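Local coordinates for protein putative hydrolase (Agrobacterium vitis, PDB 3LLC) that probably hydrolyses fatty acyl thioesters on proteins and acyl-glucuronide esters, as an alpha/beta hydrolase fold enzyme with a serine nucleophile, at residues S75-S80 / S90-E95; S48-T53 / R71-G76; G44-D49 / S113-W118. All blocks are in the same frame, centred on the assembly; numbering follows the deposited sequence.

Contact 1. Residues S75-S80 / S90-E95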
loop_
_atom_site.group_PDB
_atom_site.type_symbol
_atom_site.label_atom_id
_atom_site.label_comp_id
_atom_site.label_asym_id
_atom_site.label_seq_id
_atom_site.Cartn_x
_atom_site.Cartn_y
_atom_site.Cartn_z
ATOM N N SER A 75 6.193 3.682 9.774
ATOM C CA SER A 75 6.379 4.156 11.131
ATOM C C SER A 75 5.228 3.612 12.020
ATOM O O SER A 75 4.091 3.501 11.565
ATOM C CB SER A 75 6.449 5.695 11.236
ATOM O OG SER A 75 5.297 6.331 10.700
ATOM N N GLY A 76 5.557 3.270 13.268
ATOM C CA GLY A 76 4.594 2.699 14.202
ATOM C C GLY A 76 4.333 1.203 14.058
ATOM O O GLY A 76 3.584 0.618 14.856
ATOM N N HIS A 77 4.969 0.588 13.069
ATOM C CA HIS A 77 4.758 -0.826 12.711
ATOM C C HIS A 77 6.093 -1.580 12.741
ATOM O O HIS A 77 7.163 -1.017 12.432
ATOM C CB HIS A 77 4.252 -0.971 11.274
ATOM C CG HIS A 77 2.903 -0.373 10.983
ATOM N ND1 HIS A 77 2.625 0.985 11.081
ATOM C CD2 HIS A 77 1.773 -0.947 10.494
ATOM C CE1 HIS A 77 1.382 1.208 10.677
ATOM N NE2 HIS A 77 0.842 0.059 10.318
ATOM N N GLY A 78 6.030 -2.871 13.062
ATOM C CA GLY A 78 7.170 -3.754 12.939
ATOM C C GLY A 78 8.502 -3.229 13.484
ATOM O O GLY A 78 8.629 -2.919 14.676
ATOM N N ALA A 79 9.532 -3.236 12.623
ATOM C CA ALA A 79 10.904 -2.942 13.041
ATOM C C ALA A 79 11.235 -1.445 12.976
ATOM O O ALA A 79 12.328 -1.043 13.400
ATOM C CB ALA A 79 11.956 -3.791 12.177
ATOM N N SER A 80 10.311 -0.636 12.469
ATOM C CA SER A 80 10.533 0.825 12.351
ATOM C C SER A 80 10.284 1.616 13.646
ATOM O O SER A 80 9.711 1.083 14.619
ATOM C CB SER A 80 9.705 1.393 11.208
ATOM O OG SER A 80 10.216 0.928 9.971
ATOM N N SER A 90 -0.502 10.812 4.955
ATOM C CA SER A 90 0.585 11.702 4.516
ATOM C C SER A 90 1.978 11.238 4.991
ATOM O O SER A 90 2.955 11.257 4.210
ATOM C CB SER A 90 0.352 13.153 4.931
ATOM O OG SER A 90 -0.768 13.725 4.263
ATOM N N ARG A 91 2.101 10.869 6.278
ATOM C CA ARG A 91 3.396 10.432 6.830
ATOM C C ARG A 91 3.873 9.103 6.243
ATOM O O ARG A 91 5.077 8.922 5.967
ATOM C CB ARG A 91 3.359 10.341 8.379
ATOM C CG ARG A 91 3.484 11.701 9.032
ATOM C CD ARG A 91 3.148 11.693 10.494
ATOM N NE ARG A 91 3.953 10.816 11.352
ATOM C CZ ARG A 91 5.135 11.122 11.897
ATOM N NH1 ARG A 91 5.756 12.273 11.634
ATOM N NH2 ARG A 91 5.721 10.247 12.713
ATOM N N TRP A 92 2.936 8.168 6.038
ATOM C CA TRP A 92 3.273 6.847 5.509
ATOM C C TRP A 92 3.620 6.921 4.012
ATOM O O TRP A 92 4.526 6.234 3.547
ATOM C CB TRP A 92 2.133 5.848 5.794
ATOM C CG TRP A 92 2.016 5.535 7.300
ATOM C CD1 TRP A 92 3.040 5.463 8.190
ATOM C CD2 TRP A 92 0.814 5.218 8.057
ATOM N NE1 TRP A 92 2.573 5.136 9.454
ATOM C CE2 TRP A 92 1.220 4.972 9.398
ATOM C CE3 TRP A 92 -0.538 5.129 7.737
ATOM C CZ2 TRP A 92 0.306 4.624 10.413
ATOM C CZ3 TRP A 92 -1.450 4.808 8.752
ATOM C CH2 TRP A 92 -1.020 4.576 10.070
ATOM N N LEU A 93 2.964 7.828 3.293
ATOM C CA LEU A 93 3.339 8.128 1.916
ATOM C C LEU A 93 4.737 8.747 1.855
ATOM O O LEU A 93 5.540 8.371 0.986
ATOM C CB LEU A 93 2.313 9.085 1.282
ATOM C CG LEU A 93 2.688 9.697 -0.085
ATOM C CD1 LEU A 93 2.818 8.581 -1.185
ATOM C CD2 LEU A 93 1.588 10.750 -0.507
ATOM N N GLU A 94 5.021 9.706 2.734
ATOM C CA GLU A 94 6.319 10.343 2.791
ATOM C C GLU A 94 7.436 9.301 2.973
ATOM O O GLU A 94 8.527 9.401 2.383
ATOM C CB GLU A 94 6.360 11.356 3.938
ATOM C CG GLU A 94 7.658 12.137 4.027
ATOM C CD GLU A 94 7.732 13.113 5.210
ATOM O OE1 GLU A 94 6.924 13.013 6.177
ATOM O OE2 GLU A 94 8.634 13.978 5.178
ATOM N N GLU A 95 7.156 8.298 3.794
ATOM C CA GLU A 95 8.119 7.211 4.034
ATOM C C GLU A 95 8.334 6.334 2.763
ATOM O O GLU A 95 9.472 6.009 2.401
ATOM C CB GLU A 95 7.632 6.368 5.232
ATOM C CG GLU A 95 7.695 7.136 6.566
ATOM C CD GLU A 95 6.737 6.600 7.660
ATOM O OE1 GLU A 95 6.307 5.437 7.513
ATOM O OE2 GLU A 95 6.481 7.348 8.647
HETATM O O HOH W 1 4.061 7.775 12.805
#

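Contact 2. Residues S48-T53 / R71-G76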
loop_
_atom_site.group_PDB
_atom_site.type_symbol
_atom_site.label_atom_id
_atom_site.label_comp_id
_atom_site.label_asym_id
_atom_site.label_seq_id
_atom_site.Cartn_x
_atom_site.Cartn_y
_atom_site.Cartn_z
ATOM N N SER A 48 -0.044 -3.955 9.148
ATOM C CA SER A 48 0.717 -5.115 8.657
ATOM C C SER A 48 2.204 -4.987 9.027
ATOM O O SER A 48 2.671 -3.936 9.512
ATOM C CB SER A 48 0.610 -5.236 7.119
ATOM O OG SER A 48 1.236 -4.109 6.495
ATOM N N ASP A 49 2.949 -6.047 8.730
ATOM C CA ASP A 49 4.405 -5.887 8.737
ATOM C C ASP A 49 5.041 -6.635 7.598
ATOM O O ASP A 49 4.418 -7.409 6.855
ATOM C CB ASP A 49 5.078 -6.132 10.106
ATOM C CG ASP A 49 5.142 -7.589 10.497
ATOM O OD1 ASP A 49 5.425 -8.459 9.656
ATOM O OD2 ASP A 49 4.956 -7.859 11.688
HETATM N N MSE A 50 6.294 -6.278 7.354
HETATM C CA MSE A 50 6.953 -6.710 6.104
HETATM C C MSE A 50 7.352 -8.196 6.063
HETATM O O MSE A 50 7.843 -8.681 5.024
HETATM C CB MSE A 50 8.139 -5.790 5.782
HETATM C CG MSE A 50 9.248 -5.888 6.719
HETATM SE SE MSE A 50 10.805 -4.747 6.200
HETATM C CE MSE A 50 11.696 -4.751 7.842
ATOM N N THR A 51 7.152 -8.927 7.172
ATOM C CA THR A 51 7.384 -10.370 7.222
ATOM C C THR A 51 6.087 -11.191 6.916
ATOM O O THR A 51 6.090 -12.409 7.001
ATOM C CB THR A 51 7.935 -10.812 8.604
ATOM O OG1 THR A 51 6.927 -10.605 9.602
ATOM C CG2 THR A 51 9.197 -10.046 8.963
ATOM N N GLY A 52 4.997 -10.521 6.567
ATOM C CA GLY A 52 3.738 -11.177 6.194
ATOM C C GLY A 52 3.815 -12.075 4.959
ATOM O O GLY A 52 4.711 -11.926 4.105
ATOM N N THR A 53 2.875 -13.014 4.855
ATOM C CA THR A 53 2.883 -14.011 3.765
ATOM C C THR A 53 2.962 -13.424 2.369
ATOM O O THR A 53 3.790 -13.868 1.570
ATOM C CB THR A 53 1.615 -14.892 3.826
ATOM O OG1 THR A 53 1.638 -15.569 5.079
ATOM C CG2 THR A 53 1.590 -15.925 2.693
ATOM N N ARG A 71 11.095 -4.172 0.559
ATOM C CA ARG A 71 10.036 -4.114 1.589
ATOM C C ARG A 71 10.490 -3.170 2.684
ATOM O O ARG A 71 11.711 -3.025 2.899
ATOM C CB ARG A 71 9.814 -5.492 2.205
ATOM C CG ARG A 71 9.254 -6.535 1.235
ATOM C CD ARG A 71 9.290 -7.957 1.840
ATOM N NE ARG A 71 10.621 -8.527 1.909
ATOM C CZ ARG A 71 11.084 -9.303 2.883
ATOM N NH1 ARG A 71 10.354 -9.595 3.956
ATOM N NH2 ARG A 71 12.317 -9.759 2.805
ATOM N N PHE A 72 9.530 -2.515 3.347
ATOM C CA PHE A 72 9.824 -1.651 4.500
ATOM C C PHE A 72 8.625 -1.637 5.466
ATOM O O PHE A 72 7.511 -1.993 5.076
ATOM C CB PHE A 72 10.161 -0.235 4.046
ATOM C CG PHE A 72 8.989 0.493 3.465
ATOM C CD1 PHE A 72 8.592 0.255 2.148
ATOM C CD2 PHE A 72 8.241 1.390 4.235
ATOM C CE1 PHE A 72 7.485 0.882 1.619
ATOM C CE2 PHE A 72 7.128 2.043 3.695
ATOM C CZ PHE A 72 6.755 1.773 2.374
ATOM N N ASP A 73 8.887 -1.284 6.722
ATOM C CA ASP A 73 7.827 -1.145 7.753
ATOM C C ASP A 73 7.451 0.327 7.898
ATOM O O ASP A 73 8.310 1.194 8.098
ATOM C CB ASP A 73 8.275 -1.703 9.101
ATOM C CG ASP A 73 8.131 -3.262 9.202
ATOM O OD1 ASP A 73 7.151 -3.809 8.633
ATOM O OD2 ASP A 73 8.976 -3.892 9.892
ATOM N N TYR A 74 6.160 0.608 7.803
ATOM C CA TYR A 74 5.649 1.959 8.110
ATOM C C TYR A 74 6.025 2.378 9.538
ATOM O O TYR A 74 6.244 1.520 10.404
ATOM C CB TYR A 74 4.137 2.007 7.988
ATOM C CG TYR A 74 3.534 1.660 6.637
ATOM C CD1 TYR A 74 3.772 2.456 5.512
ATOM C CD2 TYR A 74 2.635 0.608 6.500
ATOM C CE1 TYR A 74 3.174 2.150 4.284
ATOM C CE2 TYR A 74 2.036 0.313 5.268
ATOM C CZ TYR A 74 2.307 1.104 4.170
ATOM O OH TYR A 74 1.726 0.800 2.963
ATOM N N SER A 75 6.193 3.682 9.774
ATOM C CA SER A 75 6.379 4.156 11.131
ATOM C C SER A 75 5.228 3.612 12.020
ATOM O O SER A 75 4.091 3.501 11.565
ATOM C CB SER A 75 6.449 5.695 11.236
ATOM O OG SER A 75 5.297 6.331 10.700
ATOM N N GLY A 76 5.557 3.270 13.268
ATOM C CA GLY A 76 4.594 2.699 14.202
ATOM C C GLY A 76 4.333 1.203 14.058
ATOM O O GLY A 76 3.584 0.618 14.856
HETATM O O HOH W 2 4.622 -2.232 8.145
#

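Contact 3. Residues G44-D49 / S113-W118. With PG4 (tetraethylene glycol), chain I.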
loop_
_atom_site.group_PDB
_atom_site.type_symbol
_atom_site.label_atom_id
_atom_site.label_comp_id
_atom_site.label_asym_id
_atom_site.label_seq_id
_atom_site.Cartn_x
_atom_site.Cartn_y
_atom_site.Cartn_z
ATOM N N GLY A 44 2.366 -2.340 2.179
ATOM C CA GLY A 44 1.430 -3.160 2.962
ATOM C C GLY A 44 0.181 -2.479 3.516
ATOM O O GLY A 44 -0.023 -1.260 3.359
ATOM N N GLY A 45 -0.676 -3.292 4.144
ATOM C CA GLY A 45 -1.909 -2.794 4.795
ATOM C C GLY A 45 -1.707 -2.112 6.156
ATOM O O GLY A 45 -0.627 -2.153 6.759
ATOM N N TYR A 46 -2.784 -1.513 6.651
ATOM C CA TYR A 46 -2.834 -0.868 7.953
ATOM C C TYR A 46 -2.508 -1.933 8.982
ATOM O O TYR A 46 -3.061 -3.001 8.907
ATOM C CB TYR A 46 -4.265 -0.399 8.175
ATOM C CG TYR A 46 -4.569 0.465 9.376
ATOM C CD1 TYR A 46 -4.134 1.780 9.411
ATOM C CD2 TYR A 46 -5.418 0.028 10.396
ATOM C CE1 TYR A 46 -4.460 2.627 10.450
ATOM C CE2 TYR A 46 -5.741 0.878 11.471
ATOM C CZ TYR A 46 -5.264 2.178 11.472
ATOM O OH TYR A 46 -5.557 3.087 12.468
ATOM N N ARG A 47 -1.612 -1.670 9.911
ATOM C CA ARG A 47 -1.256 -2.696 10.913
ATOM C C ARG A 47 -0.526 -3.945 10.389
ATOM O O ARG A 47 -0.357 -4.891 11.139
ATOM C CB ARG A 47 -2.507 -3.139 11.748
ATOM C CG ARG A 47 -3.139 -2.014 12.593
ATOM C CD ARG A 47 -4.318 -2.531 13.455
ATOM N NE ARG A 47 -3.881 -3.461 14.502
ATOM C CZ ARG A 47 -4.688 -4.226 15.245
ATOM N NH1 ARG A 47 -6.014 -4.192 15.096
ATOM N NH2 ARG A 47 -4.165 -5.034 16.163
ATOM N N SER A 48 -0.044 -3.955 9.148
ATOM C CA SER A 48 0.717 -5.115 8.657
ATOM C C SER A 48 2.204 -4.987 9.027
ATOM O O SER A 48 2.671 -3.936 9.512
ATOM C CB SER A 48 0.610 -5.236 7.119
ATOM O OG SER A 48 1.236 -4.109 6.495
ATOM N N ASP A 49 2.949 -6.047 8.730
ATOM C CA ASP A 49 4.405 -5.887 8.737
ATOM C C ASP A 49 5.041 -6.635 7.598
ATOM O O ASP A 49 4.418 -7.409 6.855
ATOM C CB ASP A 49 5.078 -6.132 10.106
ATOM C CG ASP A 49 5.142 -7.589 10.497
ATOM O OD1 ASP A 49 5.425 -8.459 9.656
ATOM O OD2 ASP A 49 4.956 -7.859 11.688
ATOM N N SER A 113 -1.228 -3.504 -1.120
ATOM C CA SER A 113 -2.285 -4.285 -0.469
ATOM C C SER A 113 -3.082 -3.388 0.497
ATOM O O SER A 113 -2.500 -2.745 1.402
ATOM C CB SER A 113 -1.665 -5.432 0.330
ATOM O OG SER A 113 -2.690 -6.140 1.024
ATOM N N SER A 114 -4.395 -3.325 0.269
ATOM C CA SER A 114 -5.347 -2.612 1.120
ATOM C C SER A 114 -4.989 -1.116 1.270
ATOM O O SER A 114 -4.962 -0.388 0.254
ATOM C CB SER A 114 -5.514 -3.401 2.438
ATOM O OG SER A 114 -6.674 -2.972 3.105
HETATM N N MSE A 115 -4.646 -0.627 2.463
HETATM C CA MSE A 115 -4.162 0.776 2.577
HETATM C C MSE A 115 -2.967 1.029 1.640
HETATM O O MSE A 115 -2.782 2.143 1.157
HETATM C CB MSE A 115 -3.784 1.125 4.022
HETATM C CG MSE A 115 -3.123 2.472 4.200
HETATM SE SE MSE A 115 -2.607 2.876 6.025
HETATM C CE MSE A 115 -0.926 1.953 6.119
ATOM N N GLY A 116 -2.140 0.009 1.419
ATOM C CA GLY A 116 -0.961 0.143 0.570
ATOM C C GLY A 116 -1.322 0.467 -0.887
ATOM O O GLY A 116 -0.525 1.068 -1.613
ATOM N N GLY A 117 -2.517 0.055 -1.321
ATOM C CA GLY A 117 -3.075 0.435 -2.627
ATOM C C GLY A 117 -3.395 1.911 -2.742
ATOM O O GLY A 117 -3.177 2.533 -3.799
ATOM N N TRP A 118 -3.887 2.499 -1.646
ATOM C CA TRP A 118 -4.104 3.971 -1.586
ATOM C C TRP A 118 -2.761 4.675 -1.692
ATOM O O TRP A 118 -2.603 5.635 -2.463
ATOM C CB TRP A 118 -4.784 4.343 -0.239
ATOM C CG TRP A 118 -5.292 5.772 -0.074
ATOM C CD1 TRP A 118 -5.185 6.803 -0.946
ATOM C CD2 TRP A 118 -6.035 6.270 1.051
ATOM N NE1 TRP A 118 -5.798 7.935 -0.420
ATOM C CE2 TRP A 118 -6.322 7.625 0.806
ATOM C CE3 TRP A 118 -6.466 5.702 2.252
ATOM C CZ2 TRP A 118 -7.043 8.422 1.711
ATOM C CZ3 TRP A 118 -7.169 6.479 3.145
ATOM C CH2 TRP A 118 -7.459 7.827 2.881
HETATM O O1 PG4 I . -16.811 1.685 11.702
HETATM C C1 PG4 I . -15.553 1.033 11.450
HETATM C C2 PG4 I . -15.421 0.653 9.978
HETATM O O2 PG4 I . -14.138 0.071 9.687
HETATM C C3 PG4 I . -14.018 -0.272 8.287
HETATM C C4 PG4 I . -12.558 -0.297 7.830
HETATM O O3 PG4 I . -12.449 -0.029 6.423
HETATM C C5 PG4 I . -11.410 -0.767 5.742
HETATM C C6 PG4 I . -9.989 -0.327 6.131
HETATM O O4 PG4 I . -8.984 -1.006 5.365
HETATM C C7 PG4 I . -7.631 -0.562 5.690
HETATM C C8 PG4 I . -6.671 -1.752 5.922
HETATM O O5 PG4 I . -5.411 -1.641 5.208
HETATM O O HOH W 3 -0.788 -6.437 3.881
#

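Contact 1. Residues S75-S80 / S90-E95
Ser-75, in the loop that follows strand 68-72 of this alpha/beta hydrolase fold, lies against the side chains of Trp-92 and Glu-95 on helix 89-103. The Glu-95 carboxylate takes both hydrogen-bond donors of Ser-75: the backbone N donates to OE1 at 2.9 Å in a nearly straight bond (174°), and Ser-75 OG donates to the syn lone pair of Glu-95 OE2 at 2.6 Å. OG is directed there by a chi1 of 57°, between the backbone N and the carbonyl carbon. OE2 has a second partner in the salt bridge to Arg-23 of strand 23-30, which would favour a charged carboxylate. The carbonyl of Ser-75 is gripped from opposite faces of its plane, by Trp-92 NE1 at 3.1 Å and His-77 ND1 at 3.0 Å. These two rings also meet each other: the imidazole turns its edge toward the indole face in an offset edge-to-face pair, planes at 84°, with His-77 CE1 3.6 Å from Trp-92 CZ2. The second nitrogen of the imidazole, NE2, is hydrogen-bonded to the backbone N of Arg-47, so both ring nitrogens are engaged. On the Arg-91 side, water 1 donates to Ser-75 OG and accepts from Arg-91 NH2 at 3.0 Å.

Contact 2. Residues S48-T53 / R71-G76
Two first torsions bring Met-50 (a selenomethionine) and Asp-73 together: Met-50 CG stands between its backbone N and carbonyl carbon (chi1 67°), while Asp-73 CG is anti to its carbonyl carbon (chi1 -81°). The two side chains cross at about a right angle, Met-50 CE reaching Asp-73 OD2 at 3.5 Å. Met-50 SE lies 3.7 Å from Phe-72 CA, on the backbone of strand 68-72. The loop after strand 39-43 thus packs on strand 68-72, which lies next to strand 39-43 in the central sheet of the alpha/beta hydrolase fold. Asp-73 OD1 accepts from Met-50 N at 2.9 Å, on the syn side and 19° out of the carboxylate plane. Water 2 donates to the same oxygen and to Ser-48 O, and accepts from Tyr-74 N. On the carbonyl side of Met-50, Arg-71 NH1 donates to Met-50 O at 2.9 Å; the oxygen lies in the guanidinium plane, but the donor stands above the carbonyl plane. Asp-73 OD2 has its own donor, Ala-79 N. The N-H and the C=O of Met-50 are therefore held by an aspartate and an arginine respectively, and the several donors around Asp-73 would be expected to stabilise its carboxylate as an anion.

Contact 3. Residues G44-D49 / S113-W118
The backbones of Gly-44 and Gly-45 run close past the strand-to-helix turn, with CA atoms 4.7 Å apart for Gly-44 and Gly-116 and 4.8 Å for Gly-45 and Met-115. That turn has the GxSxG sequence and strained backbone (phi 57° at Ser-114) of a nucleophile elbow, as in other alpha/beta hydrolases. Ser-114 is probably the nucleophile, since its OG is hydrogen-bonded to His-247 NE2 in a likely triad with Asp-217. No direct hydrogen bond joins the two segments: Gly-44 O comes within 3.1 Å of Gly-116 N, but at too poor an angle. Beyond the glycines, selenomethionine Met-115 meets Tyr-46 in a Met-aromatic contact: SE approaches the ring at its edge, 3.9 Å from Tyr-46 CD1. Chi1 of Tyr-46 (-172°) sets CG anti to the backbone N; the phenol OH is hydrogen-bonded to Ile-184 O. Between the segments, the terminal O5 of a tetraethylene glycol, probably from the crystallisation liquor, accepts from the backbone N atoms of Tyr-46 and Met-115, consistent with these two N-H groups forming the oxyanion hole, as in other alpha/beta hydrolases. The same O5 lies 2.8 Å from Ser-114 OG in a hydrogen bond.

Overall arrangement
The three contacts form a compact group at the C-terminal ends of the parallel strands 68-72, 39-43 and 107-113, neighbours in the central sheet. The centre of contact 2 is about 9 Å from that of contact 1 and about 9 Å from that of contact 3; contacts 1 and 3 are about 11 Å apart between centres. Along the chain, 44-49 and 48-53 overlap, 71-76 runs into 75-80, then 90-95 on helix 89-103 and 113-118 follow, nesting contact 1 inside the loop closed by contact 3. Tyr-74 OH is hydrogen-bonded to Gly-44 O, and Trp-92 CE3 packs 3.5 Å from Met-115 SE, joining contacts 1 and 2 to the probable oxyanion-hole loop and elbow of contact 3.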